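Local coordinates for probable nitrite reductase [nad(p)h] small subunit NIRD (Mycobacterium tuberculosis, PDB 4AIV), which is probably required for activity of the NADH-dependent nitrite reductase, which reduces nitrite to ammonium, as the small subunit associating with NirB, at residues 60-73 with 81-93. Sequence-based numbering, arbitrary orientation.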
ATOM      1  N   MET A  60       8.533  -1.438  -2.686  1.00  8.43           N
ATOM      2  CA  MET A  60       7.844  -1.003  -1.462  1.00 10.93           C
ATOM      3  C   MET A  60       7.123  -2.151  -0.742  1.00  7.27           C
ATOM      4  O   MET A  60       7.105  -2.199   0.494  1.00 11.40           O
ATOM      5  CB  MET A  60       6.865   0.150  -1.727  1.00  9.47           C
ATOM      6  CG  MET A  60       7.532   1.459  -2.138  1.00  9.94           C
ATOM      7  SD  MET A  60       8.746   2.078  -0.948  1.00 15.81           S
ATOM      8  CE  MET A  60       7.734   2.315   0.529  1.00 14.43           C
ATOM      9  N   SER A  61       6.551  -3.072  -1.511  1.00  6.62           N
ATOM     10  CA  SER A  61       5.814  -4.208  -0.946  1.00 10.48           C
ATOM     11  C   SER A  61       6.696  -5.075  -0.044  1.00 12.19           C
ATOM     12  O   SER A  61       6.203  -5.851   0.784  1.00 12.16           O
ATOM     13  CB  SER A  61       5.225  -5.070  -2.061  1.00 10.15           C
ATOM     14  OG  SER A  61       6.252  -5.793  -2.719  1.00 14.17           O
ATOM     15  N   ARG A  62       8.007  -4.937  -0.211  1.00  9.26           N
ATOM     16  CA  ARG A  62       8.962  -5.705   0.572  1.00 11.88           C
ATOM     17  C   ARG A  62       9.410  -4.920   1.806  1.00 12.49           C
ATOM     18  O   ARG A  62      10.223  -5.394   2.596  1.00 15.25           O
ATOM     19  CB  ARG A  62      10.152  -6.121  -0.312  1.00 13.63           C
ATOM     20  CG  ARG A  62       9.733  -7.076  -1.430  1.00 15.99           C
ATOM     21  CD  ARG A  62      10.850  -7.347  -2.424  1.00 19.24           C
ATOM     22  NE  ARG A  62      11.918  -8.159  -1.851  1.00 19.71           N
ATOM     23  CZ  ARG A  62      13.025  -8.498  -2.510  1.00 18.95           C
ATOM     24  NH1 ARG A  62      13.198  -8.091  -3.761  1.00 16.52           N
ATOM     25  NH2 ARG A  62      13.958  -9.232  -1.911  1.00 17.34           N
ATOM     26  N   GLY A  63       8.852  -3.725   1.973  1.00 11.09           N
ATOM     27  CA  GLY A  63       9.196  -2.871   3.096  1.00 11.84           C
ATOM     28  C   GLY A  63       8.656  -3.384   4.421  1.00 12.65           C
ATOM     29  O   GLY A  63       7.748  -4.228   4.462  1.00 14.46           O
ATOM     30  N   ILE A  64       9.213  -2.873   5.514  1.00 13.22           N
ATOM     31  CA  ILE A  64       8.816  -3.327   6.848  1.00 13.17           C
ATOM     32  C   ILE A  64       7.765  -2.403   7.457  1.00 12.69           C
ATOM     33  O   ILE A  64       7.962  -1.192   7.575  1.00 15.14           O
ATOM     34  CB  ILE A  64      10.025  -3.453   7.775  1.00 15.69           C
ATOM     35  CG1 ILE A  64      10.969  -4.538   7.247  1.00 21.43           C
ATOM     36  CG2 ILE A  64       9.576  -3.756   9.207  1.00 21.10           C
ATOM     37  CD1 ILE A  64      12.425  -4.321   7.632  1.00 26.89           C
ATOM     38  N   VAL A  65       6.633  -2.989   7.826  1.00 11.79           N
ATOM     39  CA  VAL A  65       5.526  -2.228   8.376  1.00 13.28           C
ATOM     40  C   VAL A  65       5.795  -1.892   9.836  1.00 14.23           C
ATOM     41  O   VAL A  65       6.243  -2.741  10.600  1.00 15.80           O
ATOM     42  CB  VAL A  65       4.218  -3.018   8.270  1.00 17.40           C
ATOM     43  CG1 VAL A  65       3.074  -2.278   8.992  1.00 15.59           C
ATOM     44  CG2 VAL A  65       3.883  -3.253   6.809  1.00 14.21           C
ATOM     45  N   GLY A  66       5.535  -0.647  10.218  1.00 15.80           N
ATOM     46  CA  GLY A  66       5.738  -0.229  11.593  1.00 20.25           C
ATOM     47  C   GLY A  66       4.839   0.919  12.004  1.00 20.46           C
ATOM     48  O   GLY A  66       3.853   1.236  11.327  1.00 19.83           O
ATOM     49  N   ASP A  67       5.185   1.540  13.126  1.00 18.68           N
ATOM     50  CA  ASP A  67       4.461   2.698  13.631  1.00 21.75           C
ATOM     51  C   ASP A  67       5.394   3.878  13.883  1.00 23.14           C
ATOM     52  O   ASP A  67       6.558   3.713  14.263  1.00 20.62           O
ATOM     53  CB  ASP A  67       3.726   2.349  14.923  1.00 23.93           C
ATOM     54  CG  ASP A  67       2.494   1.511  14.680  1.00 30.86           C
ATOM     55  OD1 ASP A  67       1.696   1.870  13.785  1.00 28.28           O
ATOM     56  OD2 ASP A  67       2.324   0.495  15.383  1.00 46.20           O
ATOM     57  N   ARG A  68       4.868   5.071  13.650  1.00 23.39           N
ATOM     58  CA  ARG A  68       5.587   6.304  13.933  1.00 21.93           C
ATOM     59  C   ARG A  68       4.613   7.174  14.702  1.00 26.16           C
ATOM     60  O   ARG A  68       3.664   7.709  14.128  1.00 21.07           O
ATOM     61  CB  ARG A  68       6.024   6.982  12.633  1.00 24.92           C
ATOM     62  CG  ARG A  68       6.534   8.424  12.786  1.00 30.52           C
ATOM     63  CD  ARG A  68       7.965   8.481  13.303  1.00 23.15           C
ATOM     64  NE  ARG A  68       8.897   7.709  12.481  1.00 22.69           N
ATOM     65  CZ  ARG A  68       9.488   8.164  11.380  1.00 17.98           C
ATOM     66  NH1 ARG A  68       9.247   9.395  10.943  1.00 15.59           N
ATOM     67  NH2 ARG A  68      10.322   7.380  10.714  1.00 22.75           N
ATOM     68  N   GLY A  69       4.828   7.283  16.010  1.00 28.95           N
ATOM     69  CA  GLY A  69       3.921   8.026  16.863  1.00 33.37           C
ATOM     70  C   GLY A  69       2.495   7.521  16.725  1.00 30.22           C
ATOM     71  O   GLY A  69       1.546   8.311  16.659  1.00 33.56           O
ATOM     72  N   GLY A  70       2.352   6.198  16.657  1.00 29.21           N
ATOM     73  CA  GLY A  70       1.048   5.569  16.533  1.00 29.21           C
ATOM     74  C   GLY A  70       0.539   5.469  15.106  1.00 28.00           C
ATOM     75  O   GLY A  70      -0.496   4.854  14.846  1.00 33.22           O
ATOM     76  N   ARG A  71       1.271   6.068  14.172  1.00 24.51           N
ATOM     77  CA  ARG A  71       0.825   6.132  12.784  1.00 21.50           C
ATOM     78  C   ARG A  71       1.416   4.997  11.948  1.00 20.43           C
ATOM     79  O   ARG A  71       2.635   4.829  11.896  1.00 16.54           O
ATOM     80  CB  ARG A  71       1.205   7.480  12.186  1.00 24.14           C
ATOM     81  CG  ARG A  71       0.544   7.767  10.874  1.00 24.28           C
ATOM     82  CD  ARG A  71       0.579   9.238  10.602  1.00 26.21           C
ATOM     83  NE  ARG A  71       0.009   9.540   9.301  1.00 21.79           N
ATOM     84  CZ  ARG A  71       0.203  10.684   8.663  1.00 22.54           C
ATOM     85  NH1 ARG A  71       0.959  11.625   9.219  1.00 22.83           N
ATOM     86  NH2 ARG A  71      -0.346  10.880   7.472  1.00 22.91           N
ATOM     87  N   ALA A  72       0.545   4.218  11.303  1.00 13.06           N
ATOM     88  CA  ALA A  72       0.973   3.047  10.543  1.00 16.27           C
ATOM     89  C   ALA A  72       1.825   3.458   9.342  1.00 10.77           C
ATOM     90  O   ALA A  72       1.485   4.382   8.596  1.00 12.94           O
ATOM     91  CB  ALA A  72      -0.235   2.237  10.091  1.00 16.18           C
ATOM     92  N   MET A  73       2.945   2.786   9.155  1.00 13.22           N
ATOM     93  CA  MET A  73       3.805   3.151   8.046  1.00 11.86           C
ATOM     94  C   MET A  73       4.546   1.954   7.501  1.00 10.07           C
ATOM     95  O   MET A  73       4.551   0.884   8.106  1.00 11.35           O
ATOM     96  CB  MET A  73       4.783   4.269   8.454  1.00 11.75           C
ATOM     97  CG  MET A  73       5.605   3.987   9.718  1.00 21.20           C
ATOM     98  SD  MET A  73       6.971   2.822   9.483  1.00 22.79           S
ATOM     99  CE  MET A  73       8.045   3.292  10.846  1.00 25.24           C
ATOM    100  N   GLN A  81      13.272   4.761   4.590  1.00 14.30           N
ATOM    101  CA  GLN A  81      12.460   5.953   4.829  1.00 15.66           C
ATOM    102  C   GLN A  81      11.000   5.556   5.054  1.00 13.74           C
ATOM    103  O   GLN A  81      10.490   4.650   4.386  1.00 11.99           O
ATOM    104  CB  GLN A  81      12.613   6.938   3.668  1.00 15.35           C
ATOM    105  CG  GLN A  81      14.035   7.440   3.550  1.00 16.93           C
ATOM    106  CD  GLN A  81      14.307   8.189   2.269  1.00 18.95           C
ATOM    107  OE1 GLN A  81      14.507   7.583   1.211  1.00 19.18           O
ATOM    108  NE2 GLN A  81      14.340   9.513   2.357  1.00 19.64           N
ATOM    109  N   ALA A  82      10.343   6.220   6.005  1.00 13.47           N
ATOM    110  CA  ALA A  82       8.980   5.865   6.409  1.00 14.69           C
ATOM    111  C   ALA A  82       7.910   6.569   5.576  1.00 14.05           C
ATOM    112  O   ALA A  82       7.966   7.793   5.373  1.00 13.00           O
ATOM    113  CB  ALA A  82       8.763   6.171   7.902  1.00 14.41           C
ATOM    114  N   PHE A  83       6.943   5.787   5.095  1.00  9.17           N
ATOM    115  CA  PHE A  83       5.789   6.307   4.368  1.00 14.87           C
ATOM    116  C   PHE A  83       4.497   5.926   5.098  1.00 13.86           C
ATOM    117  O   PHE A  83       4.252   4.749   5.364  1.00  8.82           O
ATOM    118  CB  PHE A  83       5.758   5.770   2.928  1.00 11.86           C
ATOM    119  CG  PHE A  83       6.922   6.232   2.083  1.00 15.63           C
ATOM    120  CD1 PHE A  83       8.133   5.557   2.125  1.00 10.75           C
ATOM    121  CD2 PHE A  83       6.807   7.347   1.253  1.00 14.79           C
ATOM    122  CE1 PHE A  83       9.214   5.976   1.355  1.00 14.27           C
ATOM    123  CE2 PHE A  83       7.885   7.770   0.479  1.00 12.60           C
ATOM    124  CZ  PHE A  83       9.092   7.079   0.532  1.00 13.97           C
ATOM    125  N   ALA A  84       3.679   6.929   5.414  1.00 11.30           N
ATOM    126  CA  ALA A  84       2.385   6.706   6.064  1.00 12.40           C
ATOM    127  C   ALA A  84       1.452   5.895   5.160  1.00 12.57           C
ATOM    128  O   ALA A  84       1.289   6.217   3.980  1.00 10.97           O
ATOM    129  CB  ALA A  84       1.748   8.037   6.424  1.00 10.77           C
ATOM    130  N   LEU A  85       0.835   4.843   5.703  1.00 10.29           N
ATOM    131  CA  LEU A  85      -0.016   3.981   4.872  1.00  9.95           C
ATOM    132  C   LEU A  85      -1.367   4.636   4.571  1.00 13.88           C
ATOM    133  O   LEU A  85      -2.039   4.283   3.591  1.00 13.20           O
ATOM    134  CB  LEU A  85      -0.183   2.587   5.512  1.00 11.60           C
ATOM    135  CG  LEU A  85       1.078   1.701   5.506  1.00 10.95           C
ATOM    136  CD1 LEU A  85       0.882   0.416   6.341  1.00  9.53           C
ATOM    137  CD2 LEU A  85       1.474   1.346   4.080  1.00 10.98           C
ATOM    138  N   ASP A  86      -1.755   5.612   5.392  1.00 12.76           N
ATOM    139  CA  ASP A  86      -3.058   6.248   5.220  1.00 15.02           C
ATOM    140  C   ASP A  86      -3.109   7.251   4.062  1.00 16.13           C
ATOM    141  O   ASP A  86      -4.108   7.322   3.351  1.00 19.68           O
ATOM    142  CB  ASP A  86      -3.602   6.853   6.538  1.00 20.91           C
ATOM    143  CG  ASP A  86      -2.723   7.978   7.100  1.00 22.79           C
ATOM    144  OD1 ASP A  86      -1.698   8.339   6.485  1.00 16.45           O
ATOM    145  OD2 ASP A  86      -3.081   8.516   8.168  1.00 25.54           O
ATOM    146  N   ASP A  87      -2.030   7.998   3.845  1.00 13.52           N
ATOM    147  CA  ASP A  87      -2.030   8.992   2.772  1.00 19.08           C
ATOM    148  C   ASP A  87      -0.781   8.962   1.882  1.00 14.96           C
ATOM    149  O   ASP A  87      -0.601   9.834   1.035  1.00 14.79           O
ATOM    150  CB  ASP A  87      -2.256  10.397   3.337  1.00 16.61           C
ATOM    151  CG  ASP A  87      -1.145  10.845   4.274  1.00 22.30           C
ATOM    152  OD1 ASP A  87      -0.099  10.158   4.382  1.00 20.92           O
ATOM    153  OD2 ASP A  87      -1.323  11.903   4.913  1.00 28.66           O
ATOM    154  N   GLY A  88       0.087   7.978   2.094  1.00 11.08           N
ATOM    155  CA  GLY A  88       1.280   7.832   1.276  1.00 10.70           C
ATOM    156  C   GLY A  88       2.381   8.857   1.510  1.00 14.49           C
ATOM    157  O   GLY A  88       3.424   8.798   0.855  1.00 12.75           O
ATOM    158  N   SER A  89       2.173   9.793   2.435  1.00 15.74           N
ATOM    159  CA  SER A  89       3.191  10.816   2.690  1.00 14.84           C
ATOM    160  C   SER A  89       4.463  10.228   3.292  1.00 15.15           C
ATOM    161  O   SER A  89       4.416   9.355   4.169  1.00 14.37           O
ATOM    162  CB  SER A  89       2.655  11.944   3.585  1.00 17.26           C
ATOM    163  OG  SER A  89       2.257  11.459   4.857  1.00 20.52           O
ATOM    164  N   CYS A  90       5.607  10.712   2.825  1.00 15.87           N
ATOM    165  CA  CYS A  90       6.869  10.342   3.450  1.00 13.99           C
ATOM    166  C   CYS A  90       6.967  11.078   4.779  1.00 13.81           C
ATOM    167  O   CYS A  90       7.009  12.310   4.825  1.00 12.95           O
ATOM    168  CB  CYS A  90       8.056  10.702   2.561  1.00 13.31           C
ATOM    169  SG  CYS A  90       9.663  10.183   3.247  1.00 15.68           S
ATOM    170  N   LEU A  91       7.005  10.319   5.864  1.00 12.74           N
ATOM    171  CA  LEU A  91       7.035  10.916   7.193  1.00 13.51           C
ATOM    172  C   LEU A  91       8.406  11.525   7.505  1.00 13.81           C
ATOM    173  O   LEU A  91       8.535  12.318   8.428  1.00 15.37           O
ATOM    174  CB  LEU A  91       6.634   9.880   8.246  1.00 17.33           C
ATOM    175  CG  LEU A  91       5.206   9.316   8.129  1.00 13.84           C
ATOM    176  CD1 LEU A  91       4.975   8.204   9.155  1.00 14.04           C
ATOM    177  CD2 LEU A  91       4.162  10.423   8.294  1.00 15.66           C
ATOM    178  N   ASP A  92       9.426  11.164   6.725  1.00 12.02           N
ATOM    179  CA  ASP A  92      10.788  11.676   6.950  1.00 12.47           C
ATOM    180  C   ASP A  92      11.132  12.888   6.075  1.00 18.65           C
ATOM    181  O   ASP A  92      12.094  13.607   6.350  1.00 16.87           O
ATOM    182  CB  ASP A  92      11.831  10.582   6.713  1.00  9.75           C
ATOM    183  CG  ASP A  92      11.671   9.392   7.660  1.00 17.23           C
ATOM    184  OD1 ASP A  92      11.167   9.566   8.797  1.00 16.64           O
ATOM    185  OD2 ASP A  92      12.071   8.282   7.259  1.00 12.16           O
ATOM    186  N   ASP A  93      10.358  13.092   5.010  1.00 17.47           N
ATOM    187  CA  ASP A  93      10.568  14.206   4.085  1.00 17.92           C
ATOM    188  C   ASP A  93       9.223  14.593   3.493  1.00 19.65           C
ATOM    189  O   ASP A  93       8.753  13.964   2.541  1.00 18.25           O
ATOM    190  CB  ASP A  93      11.543  13.810   2.966  1.00 17.45           C
ATOM    191  CG  ASP A  93      11.953  14.996   2.084  1.00 17.72           C
ATOM    192  OD1 ASP A  93      11.264  16.038   2.091  1.00 18.71           O
ATOM    193  OD2 ASP A  93      12.967  14.874   1.364  1.00 19.67           O
TER
HETATM  194  O   HOH W   1       1.584  13.338   6.746  1.00 30.01           O
HETATM  195  O   HOH W   2      -1.049   5.550   8.413  1.00 15.19           O
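Two arginines of 60-73 carry the polar part of this contact, reaching acidic groups of 81-93. Arg71 runs extended from CG to NE and puts NH2 between two carboxylates: Asp86 OD1 at 3.0 Å, through its syn lone pair and a nearly straight bond (164°), and Asp87 OD2 at 2.9 Å. Both oxygens lie at the guanidinium edge, although each carboxylate plane is turned 62° from it. Asp87 OD1 accepts from Ser89 N in an Asx turn and also from Ser89 OG, both from the same face of its plane, and a water links Ser89 OG to Arg71 NH1. Arg68, bent at chi2 and chi3, closes end-on upon Asp92 OD1 with NH1 (2.9 Å) and NH2 (3.0 Å), the planes nearly coplanar at 16°; Asp92 OD2 accepts from Ala82 N, which comes from above the carboxylate plane and so gives the acid a second partner.

Apolar groups fill the space between these bridges. Leu91 CD2 and Ala84 CB cover one face of the Arg71 guanidinium, while Leu91 CD1 meets Arg68 CB at 3.8 Å. Farther along, Met60 CE touches Phe83 CD1 at 3.6 Å, and its SD lies obliquely 5.2 Å from the ring centroid, a Met-aromatic contact.

In the backbone, Leu85 N donates to Ala72 O, next to the antiparallel non-hydrogen-bonded pair Met73-Ala84; Met73 N bonds Gly66 O. Strand 71-75, paired on both sides, is central in the three-stranded sheet of this Rieske-like domain, flanked by 64-68 and 82-84, with Val65 and Leu85 packing on Phe38 of strand 34-39.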